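Local coordinates for protein transcriptional activator, putative (Pyrococcus furiosus, PDB 1RTW) that is of unproven function, a putative transcriptional activator with the all-helical fold of the TENA/THI-4/PQQC family, at residues V41-F46 / L199-I204; S117-F122 / K170-L175. All blocks are in the same frame, centred on the assembly; numbering follows the deposited sequence.

Interaction 1 (V41-F46 / L199-I204); sequences VNDYYF and LIFWDI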
loop_
_atom_site.group_PDB
_atom_site.type_symbol
_atom_site.label_atom_id
_atom_site.label_comp_id
_atom_site.label_asym_id
_atom_site.label_seq_id
_atom_site.Cartn_x
_atom_site.Cartn_y
_atom_site.Cartn_z
ATOM N N VAL B 41 -17.500 2.936 -22.490
ATOM C CA VAL B 41 -17.047 3.964 -21.549
ATOM C C VAL B 41 -16.702 3.364 -20.185
ATOM O O VAL B 41 -15.687 3.700 -19.583
ATOM C CB VAL B 41 -18.141 5.048 -21.359
ATOM C CG1 VAL B 41 -17.768 6.010 -20.264
ATOM C CG2 VAL B 41 -18.365 5.819 -22.671
ATOM N N ASN B 42 -17.537 2.447 -19.715
ATOM C CA ASN B 42 -17.313 1.829 -18.422
ATOM C C ASN B 42 -16.240 0.754 -18.407
ATOM O O ASN B 42 -15.494 0.629 -17.436
ATOM C CB ASN B 42 -18.624 1.305 -17.850
ATOM C CG ASN B 42 -19.516 2.416 -17.371
ATOM O OD1 ASN B 42 -19.461 2.819 -16.208
ATOM N ND2 ASN B 42 -20.340 2.933 -18.267
ATOM N N ASP B 43 -16.143 -0.029 -19.468
ATOM C CA ASP B 43 -15.113 -1.050 -19.475
ATOM C C ASP B 43 -13.733 -0.424 -19.663
ATOM O O ASP B 43 -12.739 -0.941 -19.168
ATOM C CB ASP B 43 -15.379 -2.109 -20.535
ATOM C CG ASP B 43 -14.810 -3.454 -20.146
ATOM O OD1 ASP B 43 -15.221 -3.994 -19.095
ATOM O OD2 ASP B 43 -13.942 -3.968 -20.877
ATOM N N TYR B 44 -13.683 0.707 -20.359
ATOM C CA TYR B 44 -12.428 1.413 -20.588
ATOM C C TYR B 44 -11.876 1.852 -19.234
ATOM O O TYR B 44 -10.670 1.775 -18.984
ATOM C CB TYR B 44 -12.669 2.626 -21.482
ATOM C CG TYR B 44 -11.440 3.451 -21.736
ATOM C CD1 TYR B 44 -10.372 2.934 -22.460
ATOM C CD2 TYR B 44 -11.362 4.765 -21.288
ATOM C CE1 TYR B 44 -9.255 3.709 -22.744
ATOM C CE2 TYR B 44 -10.250 5.554 -21.562
ATOM C CZ TYR B 44 -9.203 5.017 -22.293
ATOM O OH TYR B 44 -8.118 5.800 -22.583
ATOM N N TYR B 45 -12.779 2.309 -18.367
ATOM C CA TYR B 45 -12.427 2.728 -17.024
ATOM C C TYR B 45 -11.953 1.503 -16.239
ATOM O O TYR B 45 -10.971 1.568 -15.502
ATOM C CB TYR B 45 -13.645 3.322 -16.327
ATOM C CG TYR B 45 -13.423 3.653 -14.875
ATOM C CD1 TYR B 45 -13.942 2.841 -13.862
ATOM C CD2 TYR B 45 -12.739 4.801 -14.513
ATOM C CE1 TYR B 45 -13.784 3.181 -12.514
ATOM C CE2 TYR B 45 -12.574 5.154 -13.173
ATOM C CZ TYR B 45 -13.096 4.341 -12.180
ATOM O OH TYR B 45 -12.910 4.712 -10.866
ATOM N N PHE B 46 -12.634 0.380 -16.428
ATOM C CA PHE B 46 -12.254 -0.837 -15.729
ATOM C C PHE B 46 -10.866 -1.317 -16.156
ATOM O O PHE B 46 -10.057 -1.686 -15.322
ATOM C CB PHE B 46 -13.286 -1.954 -15.966
ATOM C CG PHE B 46 -12.946 -3.246 -15.266
ATOM C CD1 PHE B 46 -13.219 -3.412 -13.908
ATOM C CD2 PHE B 46 -12.269 -4.259 -15.936
ATOM C CE1 PHE B 46 -12.807 -4.565 -13.229
ATOM C CE2 PHE B 46 -11.850 -5.423 -15.260
ATOM C CZ PHE B 46 -12.118 -5.571 -13.907
ATOM N N LEU B 199 -20.617 -10.640 -13.432
ATOM C CA LEU B 199 -22.006 -10.826 -13.840
ATOM C C LEU B 199 -22.770 -9.504 -13.871
ATOM O O LEU B 199 -23.548 -9.248 -14.779
ATOM C CB LEU B 199 -22.708 -11.786 -12.882
ATOM C CG LEU B 199 -24.225 -11.864 -13.085
ATOM C CD1 LEU B 199 -24.556 -12.435 -14.455
ATOM C CD2 LEU B 199 -24.855 -12.692 -11.979
ATOM N N ILE B 200 -22.550 -8.687 -12.851
ATOM C CA ILE B 200 -23.212 -7.404 -12.709
ATOM C C ILE B 200 -22.745 -6.360 -13.718
ATOM O O ILE B 200 -23.535 -5.530 -14.173
ATOM C CB ILE B 200 -23.001 -6.873 -11.263
ATOM C CG1 ILE B 200 -23.810 -7.725 -10.282
ATOM C CG2 ILE B 200 -23.396 -5.407 -11.143
ATOM C CD1 ILE B 200 -23.483 -7.441 -8.826
ATOM N N PHE B 201 -21.470 -6.411 -14.082
ATOM C CA PHE B 201 -20.934 -5.436 -15.015
ATOM C C PHE B 201 -21.685 -5.386 -16.340
ATOM O O PHE B 201 -21.886 -4.303 -16.900
ATOM C CB PHE B 201 -19.447 -5.693 -15.257
ATOM C CG PHE B 201 -18.686 -4.474 -15.657
ATOM C CD1 PHE B 201 -18.613 -4.088 -16.995
ATOM C CD2 PHE B 201 -18.025 -3.709 -14.692
ATOM C CE1 PHE B 201 -17.889 -2.957 -17.368
ATOM C CE2 PHE B 201 -17.296 -2.577 -15.045
ATOM C CZ PHE B 201 -17.226 -2.197 -16.387
ATOM N N TRP B 202 -22.112 -6.547 -16.836
ATOM C CA TRP B 202 -22.829 -6.599 -18.106
ATOM C C TRP B 202 -24.105 -5.757 -18.091
ATOM O O TRP B 202 -24.477 -5.186 -19.111
ATOM C CB TRP B 202 -23.149 -8.039 -18.494
ATOM C CG TRP B 202 -21.936 -8.899 -18.726
ATOM C CD1 TRP B 202 -21.487 -9.912 -17.927
ATOM C CD2 TRP B 202 -20.999 -8.800 -19.812
ATOM N NE1 TRP B 202 -20.329 -10.443 -18.442
ATOM C CE2 TRP B 202 -20.011 -9.785 -19.595
ATOM C CE3 TRP B 202 -20.898 -7.974 -20.932
ATOM C CZ2 TRP B 202 -18.932 -9.964 -20.469
ATOM C CZ3 TRP B 202 -19.820 -8.151 -21.797
ATOM C CH2 TRP B 202 -18.854 -9.141 -21.560
ATOM N N ASP B 203 -24.746 -5.648 -16.928
ATOM C CA ASP B 203 -25.977 -4.858 -16.796
ATOM C C ASP B 203 -25.779 -3.357 -17.025
ATOM O O ASP B 203 -26.718 -2.656 -17.404
ATOM C CB ASP B 203 -26.616 -5.060 -15.415
ATOM C CG ASP B 203 -27.132 -6.470 -15.205
ATOM O OD1 ASP B 203 -27.009 -6.989 -14.070
ATOM O OD2 ASP B 203 -27.666 -7.058 -16.171
ATOM N N ILE B 204 -24.562 -2.873 -16.793
ATOM C CA ILE B 204 -24.237 -1.459 -16.956
ATOM C C ILE B 204 -24.661 -0.897 -18.309
ATOM O O ILE B 204 -25.124 0.235 -18.389
ATOM C CB ILE B 204 -22.726 -1.208 -16.734
ATOM C CG1 ILE B 204 -22.371 -1.418 -15.260
ATOM C CG2 ILE B 204 -22.351 0.193 -17.160
ATOM C CD1 ILE B 204 -20.876 -1.377 -14.973
#
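This contact lies inside the helical bundle of the TENA/THI-4/PQQC fold. It joins the first half of helix 33-60 to residues 199-204, on helix 181-201. The tight part is built round one ring. F201 has CG anti to its backbone N (chi1 -154°), which carries the ring across to the other helix. Its tip meets the backbone there: CZ of F201 lies 3.5 Å from O of N42, with that oxygen at the ring edge and near the ring plane. The same carbonyl accepts the helical hydrogen bond from N of F46, at 3.0 Å. D43 comes to the same end of the ring. OD1 of D43 is 3.3 Å from CE1 of F201, and its carboxylate is turned 74° from the ring plane. F46 adds its CB, 4.0 Å from CZ of F201. The rings of F46 and F201 are oblique, with centroids 5.7 Å apart. Beyond the pair, F46 also meets the ring of Y105 and touches E128. I204 follows F201 by three residues and lays its CD1 over the centre of one face of that ring.

The outer side is different: I200 is exposed, and its side chain touches R101. N42 and I204 form a second buried patch, also close but without a polar bond between them. No hydrogen bond joins the two segments. The amide of N42 binds elsewhere: OD1 accepts from the backbone N of D99, and ND2 donates to the carbonyl of K38. These two bonds fix the rotation of the amide group. The methyl CG2 of I204 packs on this amide in van der Waals contact, 3.6 Å from ND2 of N42.

Interaction 2 (S117-F122 / K170-L175); sequences SFLEGF and KILNSL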
loop_
_atom_site.group_PDB
_atom_site.type_symbol
_atom_site.label_atom_id
_atom_site.label_comp_id
_atom_site.label_asym_id
_atom_site.label_seq_id
_atom_site.Cartn_x
_atom_site.Cartn_y
_atom_site.Cartn_z
ATOM N N SER B 117 -3.898 -11.036 0.519
ATOM C CA SER B 117 -2.710 -11.867 0.329
ATOM C C SER B 117 -2.442 -11.922 -1.184
ATOM O O SER B 117 -3.334 -11.625 -1.980
ATOM C CB SER B 117 -2.999 -13.278 0.827
ATOM O OG SER B 117 -4.014 -13.872 0.033
ATOM N N PHE B 118 -1.240 -12.332 -1.580
ATOM C CA PHE B 118 -0.919 -12.416 -3.003
ATOM C C PHE B 118 -1.854 -13.413 -3.695
ATOM O O PHE B 118 -2.345 -13.157 -4.800
ATOM C CB PHE B 118 0.542 -12.827 -3.218
ATOM C CG PHE B 118 0.953 -12.866 -4.664
ATOM C CD1 PHE B 118 0.970 -11.705 -5.424
ATOM C CD2 PHE B 118 1.315 -14.063 -5.273
ATOM C CE1 PHE B 118 1.335 -11.730 -6.751
ATOM C CE2 PHE B 118 1.686 -14.097 -6.609
ATOM C CZ PHE B 118 1.694 -12.929 -7.348
ATOM N N LEU B 119 -2.142 -14.510 -2.989
ATOM C CA LEU B 119 -3.012 -15.575 -3.468
ATOM C C LEU B 119 -4.403 -15.045 -3.817
ATOM O O LEU B 119 -4.973 -15.388 -4.855
ATOM C CB LEU B 119 -3.118 -16.672 -2.399
ATOM C CG LEU B 119 -4.085 -17.819 -2.726
ATOM C CD1 LEU B 119 -3.547 -18.647 -3.899
ATOM C CD2 LEU B 119 -4.323 -18.693 -1.493
ATOM N N GLU B 120 -4.978 -14.262 -2.915
ATOM C CA GLU B 120 -6.291 -13.671 -3.161
ATOM C C GLU B 120 -6.221 -12.764 -4.397
ATOM O O GLU B 120 -7.098 -12.794 -5.268
ATOM C CB GLU B 120 -6.722 -12.843 -1.958
ATOM C CG GLU B 120 -7.034 -13.643 -0.682
ATOM C CD GLU B 120 -7.401 -12.731 0.487
ATOM O OE1 GLU B 120 -6.497 -12.063 1.046
ATOM O OE2 GLU B 120 -8.597 -12.666 0.842
ATOM N N GLY B 121 -5.154 -11.975 -4.470
ATOM C CA GLY B 121 -4.977 -11.073 -5.584
ATOM C C GLY B 121 -4.864 -11.811 -6.903
ATOM O O GLY B 121 -5.556 -11.483 -7.868
ATOM N N PHE B 122 -4.000 -12.818 -6.940
ATOM C CA PHE B 122 -3.804 -13.598 -8.150
ATOM C C PHE B 122 -5.075 -14.368 -8.500
ATOM O O PHE B 122 -5.383 -14.555 -9.673
ATOM C CB PHE B 122 -2.601 -14.539 -8.011
ATOM C CG PHE B 122 -1.934 -14.847 -9.324
ATOM C CD1 PHE B 122 -1.027 -13.958 -9.875
ATOM C CD2 PHE B 122 -2.257 -15.993 -10.038
ATOM C CE1 PHE B 122 -0.457 -14.200 -11.121
ATOM C CE2 PHE B 122 -1.689 -16.242 -11.282
ATOM C CZ PHE B 122 -0.788 -15.341 -11.827
ATOM N N LYS B 170 -2.077 -21.950 -14.672
ATOM C CA LYS B 170 -0.964 -22.803 -14.277
ATOM C C LYS B 170 -0.218 -22.224 -13.074
ATOM O O LYS B 170 0.168 -22.968 -12.165
ATOM C CB LYS B 170 -0.014 -23.008 -15.460
ATOM C CG LYS B 170 1.029 -24.086 -15.248
ATOM C CD LYS B 170 1.852 -24.291 -16.509
ATOM C CE LYS B 170 2.948 -25.336 -16.307
ATOM N NZ LYS B 170 3.934 -24.926 -15.267
ATOM N N ILE B 171 -0.033 -20.902 -13.065
ATOM C CA ILE B 171 0.639 -20.223 -11.959
ATOM C C ILE B 171 -0.208 -20.289 -10.690
ATOM O O ILE B 171 0.311 -20.593 -9.612
ATOM C CB ILE B 171 0.947 -18.749 -12.310
ATOM C CG1 ILE B 171 1.994 -18.699 -13.410
ATOM C CG2 ILE B 171 1.464 -18.007 -11.093
ATOM C CD1 ILE B 171 2.199 -17.322 -13.986
ATOM N N LEU B 172 -1.502 -19.999 -10.827
ATOM C CA LEU B 172 -2.445 -20.037 -9.710
ATOM C C LEU B 172 -2.507 -21.414 -9.052
ATOM O O LEU B 172 -2.335 -21.546 -7.840
ATOM C CB LEU B 172 -3.852 -19.671 -10.184
ATOM C CG LEU B 172 -4.947 -19.714 -9.116
ATOM C CD1 LEU B 172 -4.678 -18.642 -8.059
ATOM C CD2 LEU B 172 -6.313 -19.510 -9.760
ATOM N N ASN B 173 -2.796 -22.430 -9.857
ATOM C CA ASN B 173 -2.897 -23.799 -9.366
ATOM C C ASN B 173 -1.674 -24.216 -8.569
ATOM O O ASN B 173 -1.785 -24.890 -7.550
ATOM C CB ASN B 173 -3.097 -24.757 -10.537
ATOM C CG ASN B 173 -4.525 -24.794 -11.006
ATOM O OD1 ASN B 173 -5.446 -24.549 -10.229
ATOM N ND2 ASN B 173 -4.724 -25.126 -12.276
ATOM N N SER B 174 -0.515 -23.787 -9.051
ATOM C CA SER B 174 0.769 -24.082 -8.438
ATOM C C SER B 174 1.017 -23.326 -7.127
ATOM O O SER B 174 1.751 -23.813 -6.260
ATOM C CB SER B 174 1.873 -23.767 -9.444
ATOM O OG SER B 174 3.147 -24.067 -8.920
ATOM N N LEU B 175 0.458 -22.116 -7.030
ATOM C CA LEU B 175 0.568 -21.256 -5.846
ATOM C C LEU B 175 -0.352 -21.785 -4.758
ATOM O O LEU B 175 -0.042 -21.713 -3.564
ATOM C CB LEU B 175 0.124 -19.833 -6.181
ATOM C CG LEU B 175 1.136 -18.736 -6.515
ATOM C CD1 LEU B 175 0.367 -17.516 -7.010
ATOM C CD2 LEU B 175 1.969 -18.384 -5.284
#
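Apolar side chains carry the whole contact between the start of helix 118-142 and the last part of helix 159-176. It pairs two helices of the all-helical TENA/THI-4/PQQC bundle. The two helix segments run nearly antiparallel, at 151°, with their axes 10.5 Å apart. F122 is the main aromatic partner. Its CG is anti to the backbone N (chi1 -152°), and the ring reaches over to I171 and L172. The side chains of I171 and F122 cross at about a right angle, with CG2 of I171 3.6 Å from CZ of F122. L172 slides past the ring in the opposite direction, with its CB 4.0 Å from CD2 of F122. L175 points at helix 118-142. Its methyl CD1 serves both phenylalanines: it lies 3.7 Å from CE2 of F118 and 4.2 Å from CG of F122. The leucines meet more loosely, CD1 of L119 being 4.3 Å from CD1 of L172.

No hydrogen bond crosses between the segments. Side-chain bonds within 117-122 form a capping box of S117 and E120. N of E120 donates to OG of S117 at 3.1 Å. In return, N of S117 donates to OE1 of E120 at 2.8 Å and nearly straight (172°). OG of S117 also donates to that oxygen, so OE1 takes two bonds on its anti lone pair side. The box caps the helix start and ties down the E120 carboxylate.

Around the contact, L119 and E120 pack on helix 181-201. L172 reaches helix 2-8, and F118 rests on A61 and P62, just after helix 33-60.

Overall arrangement
Interactions 1 and 2 lie on opposite sides of the chain's centre, with their own centres 25 Å apart. Their nearest atoms are about 11 Å apart, so they do not touch. Along the chain, interaction 2 is nested inside the loop that interaction 1 closes. Helices 159-176 and 181-201 follow each other and supply one segment to each contact. Helix 118-142 begins in interaction 2, and further along it Y132 touches D43 of interaction 1. A bound phosphate ion, probably from the crystallisation liquor, lies about 4 Å from the side chain of F46, so interaction 1 may border a pocket. Both contacts are buried.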